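Local coordinates for protein 4-hydroxyphenylpyruvate dioxygenase (Pseudomonas putida, PDB 5HMQ) that catalyses the divalent-metal-dependent conversion of 3-dehydroshikimate to protocatechuate, a common intermediate of quinate and shikimate degradation, at residues R442-L448 with V521-D527; A294-V298 with G493-L497; C528-F532 with E601-R605; D467-E473 with S485-Q491. All blocks are in the same frame, centred on the assembly; numbering follows the deposited sequence.

All four contacts belong to the C-terminal, dioxygenase-like half of the chain, and each involves the mixed sheet that carries a magnesium ion. Contact 1 is the buried centre, pairing two neighbouring strands that supply two histidine ligands; contacts 2, 3 and 4 are all partly buried. Contact 3 extends the centre outward: strand 599-606 lies beside strand 520-528 and brings the third protein ligand, Glu601, while its opposite face packs against the start of a helix. Contact 2 ties this sheet to the first strand of the preceding one through weak polar bonds and apolar packing. Contact 4 is the outer hairpin, held mainly by backbone hydrogen bonds; Asp471 there forms a salt bridge with Arg496 of contact 2.

Contact 1: R442-L448 with V521-D527; sequences RIDHMAL and VHHIAFD. With MG (magnesium ion), chain L.
Ala447 O accepts two N-H groups of the facing strand, His522 N at 2.7 Å and, weakly, His523 N. This is a classic beta bulge in the antiparallel pairing of strands 440-450 and 520-528, inside the second vicinal oxygen chelate (VOC) domain. Beside the bulge the two strands present a metal site. His445 NE2 binds the magnesium ion at 2.2 Å and His523 NE2 at 2.4 Å; Glu601 and three waters complete the shell. The imidazoles meet rim to rim, their planes 87° apart, so both nitrogens converge on one ion without stacking. In His445 CG sits between the backbone N and the carbonyl carbon (chi1 61°), a setting His523 repeats, and each ring leans toward the opposite strand. Histidine suits both places because its second nitrogen can be held as well: His445 ND1 donates in its ring plane to Asp444 OD2 at 2.6 Å, and His523 ND1 donates to His522 ND1 at 3.0 Å. Asp444 is in turn salt-bridged to Arg605. Ala525 is small enough to lie against one face of the His445 ring, its CB 3.4 Å from the centroid. On the other face of the sheet, Ile524 runs alongside Met446, a selenomethionine, in an apolar layer that packs on Leu301. Where strand 440-450 begins and strand 520-528 ends, Arg442 NH2 bonds Thr494 O, a water links Arg442 NH1, Asp444 OD1 and Asp527 OD2, and Asp527 OD1 accepts Arg442 N at 3.0 Å.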
loop_
_atom_site.group_PDB
_atom_site.type_symbol
_atom_site.label_atom_id
_atom_site.label_comp_id
_atom_site.label_asym_id
_atom_site.label_seq_id
_atom_site.Cartn_x
_atom_site.Cartn_y
_atom_site.Cartn_z
ATOM N N ARG C 442 -23.858 -1.913 26.888
ATOM C CA ARG C 442 -22.432 -1.675 26.718
ATOM C C ARG C 442 -22.029 -1.912 25.272
ATOM O O ARG C 442 -22.739 -2.561 24.500
ATOM C CB ARG C 442 -21.582 -2.567 27.633
ATOM C CG ARG C 442 -21.545 -4.033 27.232
ATOM C CD ARG C 442 -20.786 -4.852 28.268
ATOM N NE ARG C 442 -19.372 -4.485 28.336
ATOM C CZ ARG C 442 -18.422 -4.986 27.552
ATOM N NH1 ARG C 442 -18.723 -5.884 26.624
ATOM N NH2 ARG C 442 -17.167 -4.584 27.696
ATOM N N ILE C 443 -20.876 -1.349 24.912
ATOM C CA ILE C 443 -20.255 -1.651 23.629
ATOM C C ILE C 443 -19.677 -3.058 23.696
ATOM O O ILE C 443 -18.779 -3.340 24.498
ATOM C CB ILE C 443 -19.178 -0.615 23.284
ATOM C CG1 ILE C 443 -19.821 0.760 23.086
ATOM C CG2 ILE C 443 -18.394 -1.046 22.056
ATOM C CD1 ILE C 443 -18.830 1.902 23.052
ATOM N N ASP C 444 -20.195 -3.950 22.854
ATOM C CA ASP C 444 -19.733 -5.329 22.848
ATOM C C ASP C 444 -18.506 -5.510 21.963
ATOM O O ASP C 444 -17.542 -6.169 22.365
ATOM C CB ASP C 444 -20.855 -6.259 22.388
ATOM C CG ASP C 444 -20.395 -7.694 22.257
ATOM O OD1 ASP C 444 -20.424 -8.427 23.267
ATOM O OD2 ASP C 444 -20.002 -8.091 21.139
ATOM N N HIS C 445 -18.528 -4.939 20.761
ATOM C CA HIS C 445 -17.364 -4.989 19.890
ATOM C C HIS C 445 -17.450 -3.849 18.890
ATOM O O HIS C 445 -18.516 -3.269 18.664
ATOM C CB HIS C 445 -17.239 -6.340 19.171
ATOM C CG HIS C 445 -18.391 -6.668 18.273
ATOM N ND1 HIS C 445 -19.440 -7.468 18.671
ATOM C CD2 HIS C 445 -18.647 -6.323 16.989
ATOM C CE1 HIS C 445 -20.297 -7.596 17.674
ATOM N NE2 HIS C 445 -19.840 -6.909 16.642
HETATM N N MSE C 446 -16.304 -3.531 18.301
HETATM C CA MSE C 446 -16.224 -2.477 17.307
HETATM C C MSE C 446 -15.260 -2.886 16.203
HETATM O O MSE C 446 -14.094 -3.193 16.461
HETATM C CB MSE C 446 -15.791 -1.161 17.949
HETATM C CG MSE C 446 -15.826 0.021 17.001
HETATM SE SE MSE C 446 -15.580 1.731 17.907
HETATM C CE MSE C 446 -13.796 1.428 18.650
ATOM N N ALA C 447 -15.761 -2.899 14.972
ATOM C CA ALA C 447 -14.999 -3.363 13.823
ATOM C C ALA C 447 -14.343 -2.192 13.105
ATOM O O ALA C 447 -14.927 -1.110 12.995
ATOM C CB ALA C 447 -15.891 -4.133 12.847
ATOM N N LEU C 448 -13.123 -2.417 12.622
ATOM C CA LEU C 448 -12.415 -1.439 11.812
ATOM C C LEU C 448 -12.275 -1.958 10.387
ATOM O O LEU C 448 -12.054 -3.154 10.171
ATOM C CB LEU C 448 -11.028 -1.145 12.392
ATOM C CG LEU C 448 -10.927 -0.732 13.857
ATOM C CD1 LEU C 448 -9.470 -0.409 14.211
ATOM C CD2 LEU C 448 -11.875 0.421 14.203
ATOM N N VAL C 521 -14.091 3.364 11.130
ATOM C CA VAL C 521 -14.985 2.460 11.841
ATOM C C VAL C 521 -15.867 1.713 10.855
ATOM O O VAL C 521 -16.536 2.313 10.006
ATOM C CB VAL C 521 -15.832 3.235 12.859
ATOM C CG1 VAL C 521 -17.027 2.397 13.304
ATOM C CG2 VAL C 521 -14.990 3.598 14.054
ATOM N N HIS C 522 -15.859 0.385 10.959
ATOM C CA HIS C 522 -16.743 -0.428 10.138
ATOM C C HIS C 522 -18.142 -0.463 10.739
ATOM O O HIS C 522 -19.124 -0.142 10.061
ATOM C CB HIS C 522 -16.171 -1.838 9.987
ATOM C CG HIS C 522 -16.930 -2.700 9.027
ATOM N ND1 HIS C 522 -17.810 -3.677 9.438
ATOM C CD2 HIS C 522 -16.940 -2.729 7.673
ATOM C CE1 HIS C 522 -18.328 -4.274 8.379
ATOM N NE2 HIS C 522 -17.818 -3.717 7.296
ATOM N N HIS C 523 -18.251 -0.839 12.015
ATOM C CA HIS C 523 -19.522 -0.777 12.722
ATOM C C HIS C 523 -19.272 -0.856 14.220
ATOM O O HIS C 523 -18.218 -1.312 14.673
ATOM C CB HIS C 523 -20.480 -1.890 12.278
ATOM C CG HIS C 523 -20.092 -3.259 12.745
ATOM N ND1 HIS C 523 -19.281 -4.095 12.009
ATOM C CD2 HIS C 523 -20.429 -3.949 13.862
ATOM C CE1 HIS C 523 -19.123 -5.235 12.658
ATOM N NE2 HIS C 523 -19.810 -5.172 13.785
ATOM N N ILE C 524 -20.264 -0.403 14.981
ATOM C CA ILE C 524 -20.237 -0.423 16.439
ATOM C C ILE C 524 -21.422 -1.252 16.912
ATOM O O ILE C 524 -22.552 -1.045 16.454
ATOM C CB ILE C 524 -20.282 0.997 17.030
ATOM C CG1 ILE C 524 -19.141 1.844 16.463
ATOM C CG2 ILE C 524 -20.210 0.950 18.548
ATOM C CD1 ILE C 524 -19.425 3.328 16.465
ATOM N N ALA C 525 -21.166 -2.187 17.821
ATOM C CA ALA C 525 -22.169 -3.146 18.260
ATOM C C ALA C 525 -22.484 -2.938 19.734
ATOM O O ALA C 525 -21.579 -2.946 20.576
ATOM C CB ALA C 525 -21.697 -4.579 18.020
ATOM N N PHE C 526 -23.766 -2.755 20.037
ATOM C CA PHE C 526 -24.255 -2.644 21.402
ATOM C C PHE C 526 -25.063 -3.887 21.756
ATOM O O PHE C 526 -25.759 -4.450 20.903
ATOM C CB PHE C 526 -25.123 -1.396 21.578
ATOM C CG PHE C 526 -24.533 -0.153 20.973
ATOM C CD1 PHE C 526 -23.426 0.457 21.542
ATOM C CD2 PHE C 526 -25.099 0.418 19.844
ATOM C CE1 PHE C 526 -22.888 1.603 20.990
ATOM C CE2 PHE C 526 -24.567 1.567 19.289
ATOM C CZ PHE C 526 -23.461 2.160 19.862
ATOM N N ASP C 527 -24.979 -4.313 23.010
ATOM C CA ASP C 527 -25.742 -5.464 23.467
ATOM C C ASP C 527 -26.952 -5.009 24.276
ATOM O O ASP C 527 -27.047 -3.857 24.708
ATOM C CB ASP C 527 -24.864 -6.421 24.288
ATOM C CG ASP C 527 -24.468 -5.856 25.648
ATOM O OD1 ASP C 527 -24.591 -4.632 25.869
ATOM O OD2 ASP C 527 -24.014 -6.649 26.501
HETATM MG MG MG L . -20.526 -7.286 14.600
HETATM O O HOH W 1 -21.131 -7.297 25.846
HETATM O O HOH W 2 -18.466 -8.317 14.033
HETATM O O HOH W 3 -21.373 -9.064 15.244
HETATM O O HOH W 4 -21.079 -7.851 12.686
#

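Contact 2: A294-V298 with G493-L497; sequences AYDGV and GTLRL
Part of the junction between the two VOC-like sheets of the C-terminal half is made here, where the first strand of one, at Tyr295 to Val298, meets the turn leading into strand 496-501 of the other. Leu495 does most of the apolar work. Its CD1 sits over one face of the Tyr295 ring, 4.0 Å from the centroid, in a CH-pi contact displaced toward the rim at CG. The other branch, CD2, turns away from the ring to lie 3.6 Å from Gly297 C and 3.8 Å from Val298 CG2. The fork lets one leucine meet the ring with one methyl and the glycine corner and valine with the other; it crosses the tyrosine and the valine side chains at about a right angle. Tyrosine fits its place because the ring offers a flat apolar face while its hydroxyl bonds Phe466 O. Gly297 stands where the strand turns a corner, with a positive phi of 76° that few other residues adopt easily, and its close backbone approach lets Gly297 CA make a CH...O contact of 3.5 Å with Thr494 O. Thr494 has OG1 lodged between its own backbone N and carbonyl carbon (chi1 67°), which turns the hydroxyl toward the corner, where Gly297 N donates weakly to Thr494 OG1 at 3.2 Å.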
loop_
_atom_site.group_PDB
_atom_site.type_symbol
_atom_site.label_atom_id
_atom_site.label_comp_id
_atom_site.label_asym_id
_atom_site.label_seq_id
_atom_site.Cartn_x
_atom_site.Cartn_y
_atom_site.Cartn_z
ATOM N N ALA C 294 -5.053 -3.969 32.967
ATOM C CA ALA C 294 -6.351 -4.591 32.767
ATOM C C ALA C 294 -7.348 -3.563 32.246
ATOM O O ALA C 294 -7.231 -2.363 32.512
ATOM C CB ALA C 294 -6.860 -5.207 34.069
ATOM N N TYR C 295 -8.334 -4.042 31.493
ATOM C CA TYR C 295 -9.317 -3.176 30.860
ATOM C C TYR C 295 -10.710 -3.454 31.403
ATOM O O TYR C 295 -11.012 -4.565 31.848
ATOM C CB TYR C 295 -9.320 -3.360 29.341
ATOM C CG TYR C 295 -7.952 -3.247 28.717
ATOM C CD1 TYR C 295 -7.296 -2.026 28.657
ATOM C CD2 TYR C 295 -7.314 -4.363 28.194
ATOM C CE1 TYR C 295 -6.044 -1.916 28.091
ATOM C CE2 TYR C 295 -6.061 -4.264 27.627
ATOM C CZ TYR C 295 -5.431 -3.039 27.578
ATOM O OH TYR C 295 -4.184 -2.934 27.015
ATOM N N ASP C 296 -11.558 -2.431 31.350
ATOM C CA ASP C 296 -12.975 -2.539 31.681
ATOM C C ASP C 296 -13.815 -1.902 30.578
ATOM O O ASP C 296 -14.683 -1.061 30.818
ATOM C CB ASP C 296 -13.271 -1.904 33.037
ATOM C CG ASP C 296 -14.664 -2.227 33.539
ATOM O OD1 ASP C 296 -15.181 -3.309 33.194
ATOM O OD2 ASP C 296 -15.242 -1.400 34.275
ATOM N N GLY C 297 -13.553 -2.308 29.338
ATOM C CA GLY C 297 -14.323 -1.825 28.209
ATOM C C GLY C 297 -13.960 -0.408 27.793
ATOM O O GLY C 297 -12.918 0.147 28.161
ATOM N N VAL C 298 -14.848 0.175 26.994
ATOM C CA VAL C 298 -14.654 1.507 26.432
ATOM C C VAL C 298 -15.253 2.541 27.376
ATOM O O VAL C 298 -16.411 2.418 27.793
ATOM C CB VAL C 298 -15.288 1.609 25.034
ATOM C CG1 VAL C 298 -15.221 3.039 24.524
ATOM C CG2 VAL C 298 -14.601 0.658 24.067
ATOM N N GLY C 493 -11.518 -9.998 27.408
ATOM C CA GLY C 493 -12.653 -9.923 26.512
ATOM C C GLY C 493 -13.493 -8.666 26.591
ATOM O O GLY C 493 -14.477 -8.559 25.848
ATOM N N THR C 494 -13.148 -7.708 27.455
ATOM C CA THR C 494 -13.958 -6.499 27.557
ATOM C C THR C 494 -13.774 -5.585 26.353
ATOM O O THR C 494 -14.595 -4.685 26.141
ATOM C CB THR C 494 -13.632 -5.734 28.843
ATOM O OG1 THR C 494 -12.295 -5.220 28.776
ATOM C CG2 THR C 494 -13.760 -6.650 30.054
ATOM N N LEU C 495 -12.722 -5.796 25.565
ATOM C CA LEU C 495 -12.488 -5.059 24.332
ATOM C C LEU C 495 -12.338 -6.049 23.186
ATOM O O LEU C 495 -11.516 -6.968 23.261
ATOM C CB LEU C 495 -11.231 -4.191 24.436
ATOM C CG LEU C 495 -11.173 -3.106 25.510
ATOM C CD1 LEU C 495 -9.747 -2.604 25.675
ATOM C CD2 LEU C 495 -12.109 -1.956 25.175
ATOM N N ARG C 496 -13.127 -5.863 22.131
ATOM C CA ARG C 496 -13.113 -6.751 20.974
ATOM C C ARG C 496 -13.088 -5.894 19.721
ATOM O O ARG C 496 -13.877 -4.954 19.589
ATOM C CB ARG C 496 -14.317 -7.704 20.947
ATOM C CG ARG C 496 -14.491 -8.551 22.195
ATOM C CD ARG C 496 -15.575 -9.603 21.993
ATOM N NE ARG C 496 -15.204 -10.641 21.036
ATOM C CZ ARG C 496 -15.871 -11.777 20.871
ATOM N NH1 ARG C 496 -16.941 -12.023 21.604
ATOM N NH2 ARG C 496 -15.462 -12.670 19.980
ATOM N N LEU C 497 -12.195 -6.235 18.798
ATOM C CA LEU C 497 -11.873 -5.375 17.661
ATOM C C LEU C 497 -11.720 -6.226 16.411
ATOM O O LEU C 497 -10.604 -6.593 16.021
ATOM C CB LEU C 497 -10.603 -4.569 17.944
ATOM C CG LEU C 497 -10.319 -3.314 17.124
ATOM C CD1 LEU C 497 -11.081 -2.129 17.693
ATOM C CD2 LEU C 497 -8.825 -3.043 17.120
#

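Contact 3: C528-F532 with E601-R605; sequences CDDIF and EIIQR. With MG (magnesium ion), chain L.
Cys528 N reaches Ile603 O at 2.9 Å in a bent, weak bond, where the parallel pairing of strands 520-528 and 599-606 comes to its end and the first chain turns off into helix 531-541. Gln604 then takes over with its side chain. CG lies anti to the backbone N (chi1 -178°) and the chain stays extended, which carries the amide across the turn until OE1 accepts Ile531 N at 2.8 Å, the donor tilted 30° from the carbonyl plane. Glutamine is long enough to satisfy an N-H in the first turn of the helix, where no backbone acceptor is available. Asp530 occupies the N-cap, its OD1 accepting Phe532 N weakly and also Arg533 N. Beneath this polar edge Ile531 CD1 packs 4.1 Å from Ile602 CG2, whose methyl also meets Cys528 SG at 3.8 Å, the small, weakly polar thiol suiting this close approach. A water bridges Cys528 O and Arg605 N. The alternation of the strand sends Glu601 to the other face, where OE1 binds magnesium at 2.3 Å and OE2 accepts from His588 ND1. With His445 and His523 it forms the two-histidine, one-carboxylate site of HPPD-type dioxygenases, kept here in a domain without HPPD activity.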
loop_
_atom_site.group_PDB
_atom_site.type_symbol
_atom_site.label_atom_id
_atom_site.label_comp_id
_atom_site.label_asym_id
_atom_site.label_seq_id
_atom_site.Cartn_x
_atom_site.Cartn_y
_atom_site.Cartn_z
ATOM N N CYS C 528 -27.889 -5.934 24.463
ATOM C CA CYS C 528 -29.109 -5.657 25.205
ATOM C C CYS C 528 -29.626 -6.962 25.786
ATOM O O CYS C 528 -29.135 -8.046 25.466
ATOM C CB CYS C 528 -30.173 -5.002 24.319
ATOM S SG CYS C 528 -30.800 -6.076 23.005
ATOM N N ASP C 529 -30.629 -6.846 26.657
ATOM C CA ASP C 529 -31.221 -8.035 27.262
ATOM C C ASP C 529 -32.288 -8.656 26.368
ATOM O O ASP C 529 -32.407 -9.883 26.303
ATOM C CB ASP C 529 -31.815 -7.690 28.628
ATOM C CG ASP C 529 -30.757 -7.303 29.640
ATOM O OD1 ASP C 529 -29.624 -7.821 29.543
ATOM O OD2 ASP C 529 -31.057 -6.476 30.528
ATOM N N ASP C 530 -33.054 -7.833 25.658
ATOM C CA ASP C 530 -34.220 -8.287 24.906
ATOM C C ASP C 530 -34.127 -7.719 23.497
ATOM O O ASP C 530 -34.361 -6.523 23.291
ATOM C CB ASP C 530 -35.517 -7.845 25.591
ATOM C CG ASP C 530 -36.763 -8.458 24.963
ATOM O OD1 ASP C 530 -36.732 -8.836 23.771
ATOM O OD2 ASP C 530 -37.792 -8.540 25.666
ATOM N N ILE C 531 -33.799 -8.577 22.529
ATOM C CA ILE C 531 -33.619 -8.113 21.156
ATOM C C ILE C 531 -34.937 -7.597 20.587
ATOM O O ILE C 531 -34.965 -6.599 19.859
ATOM C CB ILE C 531 -33.014 -9.233 20.284
ATOM C CG1 ILE C 531 -32.667 -8.706 18.889
ATOM C CG2 ILE C 531 -33.947 -10.437 20.197
ATOM C CD1 ILE C 531 -31.512 -7.724 18.873
ATOM N N PHE C 532 -36.051 -8.256 20.925
ATOM C CA PHE C 532 -37.338 -7.863 20.362
ATOM C C PHE C 532 -37.802 -6.520 20.908
ATOM O O PHE C 532 -38.364 -5.704 20.167
ATOM C CB PHE C 532 -38.386 -8.938 20.635
ATOM C CG PHE C 532 -38.160 -10.202 19.871
ATOM C CD1 PHE C 532 -38.523 -10.290 18.536
ATOM C CD2 PHE C 532 -37.596 -11.307 20.482
ATOM C CE1 PHE C 532 -38.321 -11.452 17.827
ATOM C CE2 PHE C 532 -37.394 -12.473 19.775
ATOM C CZ PHE C 532 -37.760 -12.544 18.448
ATOM N N GLU C 601 -25.024 -1.908 15.225
ATOM C CA GLU C 601 -25.507 -3.262 15.432
ATOM C C GLU C 601 -26.007 -3.394 16.860
ATOM O O GLU C 601 -25.380 -2.885 17.794
ATOM C CB GLU C 601 -24.405 -4.297 15.160
ATOM C CG GLU C 601 -24.814 -5.735 15.440
ATOM C CD GLU C 601 -23.679 -6.719 15.228
ATOM O OE1 GLU C 601 -22.519 -6.271 15.105
ATOM O OE2 GLU C 601 -23.944 -7.940 15.188
ATOM N N ILE C 602 -27.146 -4.063 17.021
ATOM C CA ILE C 602 -27.709 -4.395 18.324
ATOM C C ILE C 602 -27.755 -5.910 18.437
ATOM O O ILE C 602 -28.288 -6.582 17.548
ATOM C CB ILE C 602 -29.113 -3.791 18.512
ATOM C CG1 ILE C 602 -29.063 -2.268 18.381
ATOM C CG2 ILE C 602 -29.711 -4.226 19.841
ATOM C CD1 ILE C 602 -30.424 -1.615 18.283
ATOM N N ILE C 603 -27.191 -6.447 19.520
ATOM C CA ILE C 603 -27.063 -7.887 19.695
ATOM C C ILE C 603 -27.643 -8.304 21.040
ATOM O O ILE C 603 -27.733 -7.515 21.983
ATOM C CB ILE C 603 -25.598 -8.370 19.587
ATOM C CG1 ILE C 603 -24.807 -7.957 20.828
ATOM C CG2 ILE C 603 -24.937 -7.825 18.339
ATOM C CD1 ILE C 603 -23.510 -8.713 20.998
ATOM N N GLN C 604 -28.050 -9.570 21.106
ATOM C CA GLN C 604 -28.379 -10.244 22.356
ATOM C C GLN C 604 -27.644 -11.574 22.378
ATOM O O GLN C 604 -27.845 -12.410 21.492
ATOM C CB GLN C 604 -29.887 -10.462 22.499
ATOM C CG GLN C 604 -30.288 -11.116 23.813
ATOM C CD GLN C 604 -31.728 -11.596 23.810
ATOM O OE1 GLN C 604 -32.575 -11.049 23.103
ATOM N NE2 GLN C 604 -32.011 -12.625 24.598
ATOM N N ARG C 605 -26.791 -11.769 23.379
ATOM C CA ARG C 605 -26.058 -13.016 23.540
ATOM C C ARG C 605 -26.792 -13.906 24.531
ATOM O O ARG C 605 -27.152 -13.458 25.625
ATOM C CB ARG C 605 -24.631 -12.744 24.015
ATOM C CG ARG C 605 -23.900 -11.752 23.134
ATOM C CD ARG C 605 -22.441 -11.628 23.513
ATOM N NE ARG C 605 -21.611 -12.406 22.603
ATOM C CZ ARG C 605 -20.877 -11.877 21.632
ATOM N NH1 ARG C 605 -20.860 -10.567 21.452
ATOM N NH2 ARG C 605 -20.156 -12.657 20.842
HETATM MG MG MG L . -20.526 -7.286 14.600
HETATM O O HOH W 5 -26.883 -10.000 25.371
HETATM O O HOH W 3 -21.373 -9.064 15.244
HETATM O O HOH W 2 -18.466 -8.317 14.033
HETATM O O HOH W 4 -21.079 -7.851 12.686
#

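Contact 4: D467-E473 with S485-Q491; sequences DFAADDE and SRALRSQ
Gln491 NE2 donates to Asp467 O at 2.6 Å, its side chain bent at chi2 (-62°), which brings the amide to the carbonyl from above the carbonyl plane. A water also bridges Asp467 O and Gln491 N. Next along the antiparallel hairpin, Ala469 N bonds Arg489 O at 2.7 Å, and at the far end Ser485 and Glu473 exchange both backbone bonds. Between them Asp471 N still bonds Ala487 O, but the return bond is made by a side chain: Asp472 OD1 accepts Ala487 N at 3.2 Å, a short carboxylate standing in for a backbone carbonyl. The Phe468 ring lays one face over the Ser490 backbone, with its edge at Leu488 CB, 4.1 Å from CD2. Ala487, with only a methyl, fits close against the Asp471 backbone. Farther out, Ser490 OG is bonded to Leu495 N, while Asp471 OD2 pairs with Arg496. Strand 484-489 adjoins strand 496-501, and strand 469-474 forms the edge of the sheet within this chain, with helix 455-465 against Arg486 and Leu488; Arg486 also packs on Asn506 of the second subunit.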
loop_
_atom_site.group_PDB
_atom_site.type_symbol
_atom_site.label_atom_id
_atom_site.label_comp_id
_atom_site.label_asym_id
_atom_site.label_seq_id
_atom_site.Cartn_x
_atom_site.Cartn_y
_atom_site.Cartn_z
ATOM N N ASP C 467 -1.336 -5.727 24.500
ATOM C CA ASP C 467 -1.403 -7.157 24.821
ATOM C C ASP C 467 -2.748 -7.762 24.418
ATOM O O ASP C 467 -3.334 -8.563 25.149
ATOM C CB ASP C 467 -1.111 -7.404 26.304
ATOM C CG ASP C 467 -0.731 -8.846 26.592
ATOM O OD1 ASP C 467 -0.274 -9.537 25.659
ATOM O OD2 ASP C 467 -0.882 -9.284 27.753
ATOM N N PHE C 468 -3.244 -7.374 23.248
ATOM C CA PHE C 468 -4.401 -8.045 22.676
ATOM C C PHE C 468 -4.001 -9.405 22.111
ATOM O O PHE C 468 -2.827 -9.677 21.845
ATOM C CB PHE C 468 -5.039 -7.186 21.582
ATOM C CG PHE C 468 -5.902 -6.067 22.103
ATOM C CD1 PHE C 468 -5.735 -5.575 23.387
ATOM C CD2 PHE C 468 -6.886 -5.512 21.303
ATOM C CE1 PHE C 468 -6.530 -4.549 23.864
ATOM C CE2 PHE C 468 -7.687 -4.486 21.774
ATOM C CZ PHE C 468 -7.508 -4.005 23.056
ATOM N N ALA C 469 -5.000 -10.263 21.919
ATOM C CA ALA C 469 -4.787 -11.606 21.399
ATOM C C ALA C 469 -5.664 -11.836 20.175
ATOM O O ALA C 469 -6.674 -11.159 19.971
ATOM C CB ALA C 469 -5.075 -12.673 22.465
ATOM N N ALA C 470 -5.258 -12.812 19.364
ATOM C CA ALA C 470 -6.016 -13.182 18.176
ATOM C C ALA C 470 -7.384 -13.747 18.545
ATOM O O ALA C 470 -7.559 -14.393 19.582
ATOM C CB ALA C 470 -5.237 -14.202 17.345
ATOM N N ASP C 471 -8.365 -13.484 17.684
ATOM C CA ASP C 471 -9.746 -13.907 17.920
ATOM C C ASP C 471 -10.451 -14.138 16.582
ATOM O O ASP C 471 -11.500 -13.560 16.288
ATOM C CB ASP C 471 -10.480 -12.876 18.776
ATOM C CG ASP C 471 -11.854 -13.352 19.216
ATOM O OD1 ASP C 471 -12.023 -14.570 19.448
ATOM O OD2 ASP C 471 -12.768 -12.506 19.321
ATOM N N ASP C 472 -9.867 -14.979 15.742
ATOM C CA ASP C 472 -10.337 -15.152 14.372
ATOM C C ASP C 472 -11.417 -16.231 14.265
ATOM O O ASP C 472 -11.572 -17.078 15.146
ATOM C CB ASP C 472 -9.166 -15.514 13.465
ATOM C CG ASP C 472 -7.945 -14.644 13.728
ATOM O OD1 ASP C 472 -8.059 -13.407 13.625
ATOM O OD2 ASP C 472 -6.881 -15.204 14.067
ATOM N N GLU C 473 -12.145 -16.206 13.145
ATOM C CA GLU C 473 -13.294 -17.071 12.889
ATOM C C GLU C 473 -13.208 -17.612 11.473
ATOM O O GLU C 473 -12.825 -16.883 10.556
ATOM C CB GLU C 473 -14.617 -16.321 13.052
ATOM C CG GLU C 473 -15.072 -16.103 14.473
ATOM C CD GLU C 473 -16.477 -15.548 14.529
ATOM O OE1 GLU C 473 -17.093 -15.404 13.453
ATOM O OE2 GLU C 473 -16.962 -15.256 15.641
ATOM N N SER C 485 -12.458 -14.285 8.819
ATOM C CA SER C 485 -12.561 -12.890 9.235
ATOM C C SER C 485 -11.718 -12.684 10.488
ATOM O O SER C 485 -11.929 -13.370 11.491
ATOM C CB SER C 485 -14.017 -12.481 9.475
ATOM O OG SER C 485 -14.628 -13.281 10.470
ATOM N N ARG C 486 -10.761 -11.754 10.435
ATOM C CA ARG C 486 -9.839 -11.567 11.551
ATOM C C ARG C 486 -10.394 -10.602 12.589
ATOM O O ARG C 486 -11.145 -9.677 12.275
ATOM C CB ARG C 486 -8.455 -11.059 11.126
ATOM C CG ARG C 486 -7.644 -11.929 10.193
ATOM C CD ARG C 486 -6.169 -11.571 10.387
ATOM N NE ARG C 486 -5.449 -11.250 9.161
ATOM C CZ ARG C 486 -4.189 -10.825 9.144
ATOM N NH1 ARG C 486 -3.530 -10.671 10.286
ATOM N NH2 ARG C 486 -3.588 -10.551 7.994
ATOM N N ALA C 487 -10.004 -10.834 13.841
ATOM C CA ALA C 487 -10.427 -10.008 14.958
ATOM C C ALA C 487 -9.391 -10.111 16.066
ATOM O O ALA C 487 -8.637 -11.083 16.147
ATOM C CB ALA C 487 -11.806 -10.426 15.486
ATOM N N LEU C 488 -9.341 -9.078 16.902
ATOM C CA LEU C 488 -8.500 -9.072 18.089
ATOM C C LEU C 488 -9.369 -8.922 19.332
ATOM O O LEU C 488 -10.565 -8.621 19.258
ATOM C CB LEU C 488 -7.447 -7.959 18.021
ATOM C CG LEU C 488 -6.467 -8.052 16.851
ATOM C CD1 LEU C 488 -5.622 -6.783 16.770
ATOM C CD2 LEU C 488 -5.588 -9.309 16.943
ATOM N N ARG C 489 -8.745 -9.130 20.488
ATOM C CA ARG C 489 -9.486 -9.280 21.732
ATOM C C ARG C 489 -8.553 -8.990 22.896
ATOM O O ARG C 489 -7.439 -9.519 22.937
ATOM C CB ARG C 489 -10.058 -10.702 21.828
ATOM C CG ARG C 489 -10.845 -11.026 23.084
ATOM C CD ARG C 489 -10.951 -12.541 23.245
ATOM N NE ARG C 489 -11.909 -12.943 24.273
ATOM C CZ ARG C 489 -11.602 -13.129 25.554
ATOM N NH1 ARG C 489 -10.359 -12.940 25.975
ATOM N NH2 ARG C 489 -12.541 -13.499 26.417
ATOM N N SER C 490 -8.997 -8.145 23.825
ATOM C CA SER C 490 -8.267 -7.992 25.074
ATOM C C SER C 490 -8.292 -9.312 25.842
ATOM O O SER C 490 -9.146 -10.173 25.617
ATOM C CB SER C 490 -8.859 -6.863 25.918
ATOM O OG SER C 490 -10.215 -7.115 26.237
ATOM N N GLN C 491 -7.336 -9.465 26.763
ATOM C CA GLN C 491 -7.164 -10.747 27.443
ATOM C C GLN C 491 -8.448 -11.211 28.122
ATOM O O GLN C 491 -8.802 -12.393 28.047
ATOM C CB GLN C 491 -6.022 -10.662 28.456
ATOM C CG GLN C 491 -4.657 -10.376 27.843
ATOM C CD GLN C 491 -4.201 -11.466 26.889
ATOM O OE1 GLN C 491 -4.515 -12.641 27.074
ATOM N NE2 GLN C 491 -3.446 -11.079 25.866
HETATM O O HOH W 6 -5.530 -7.402 26.839
#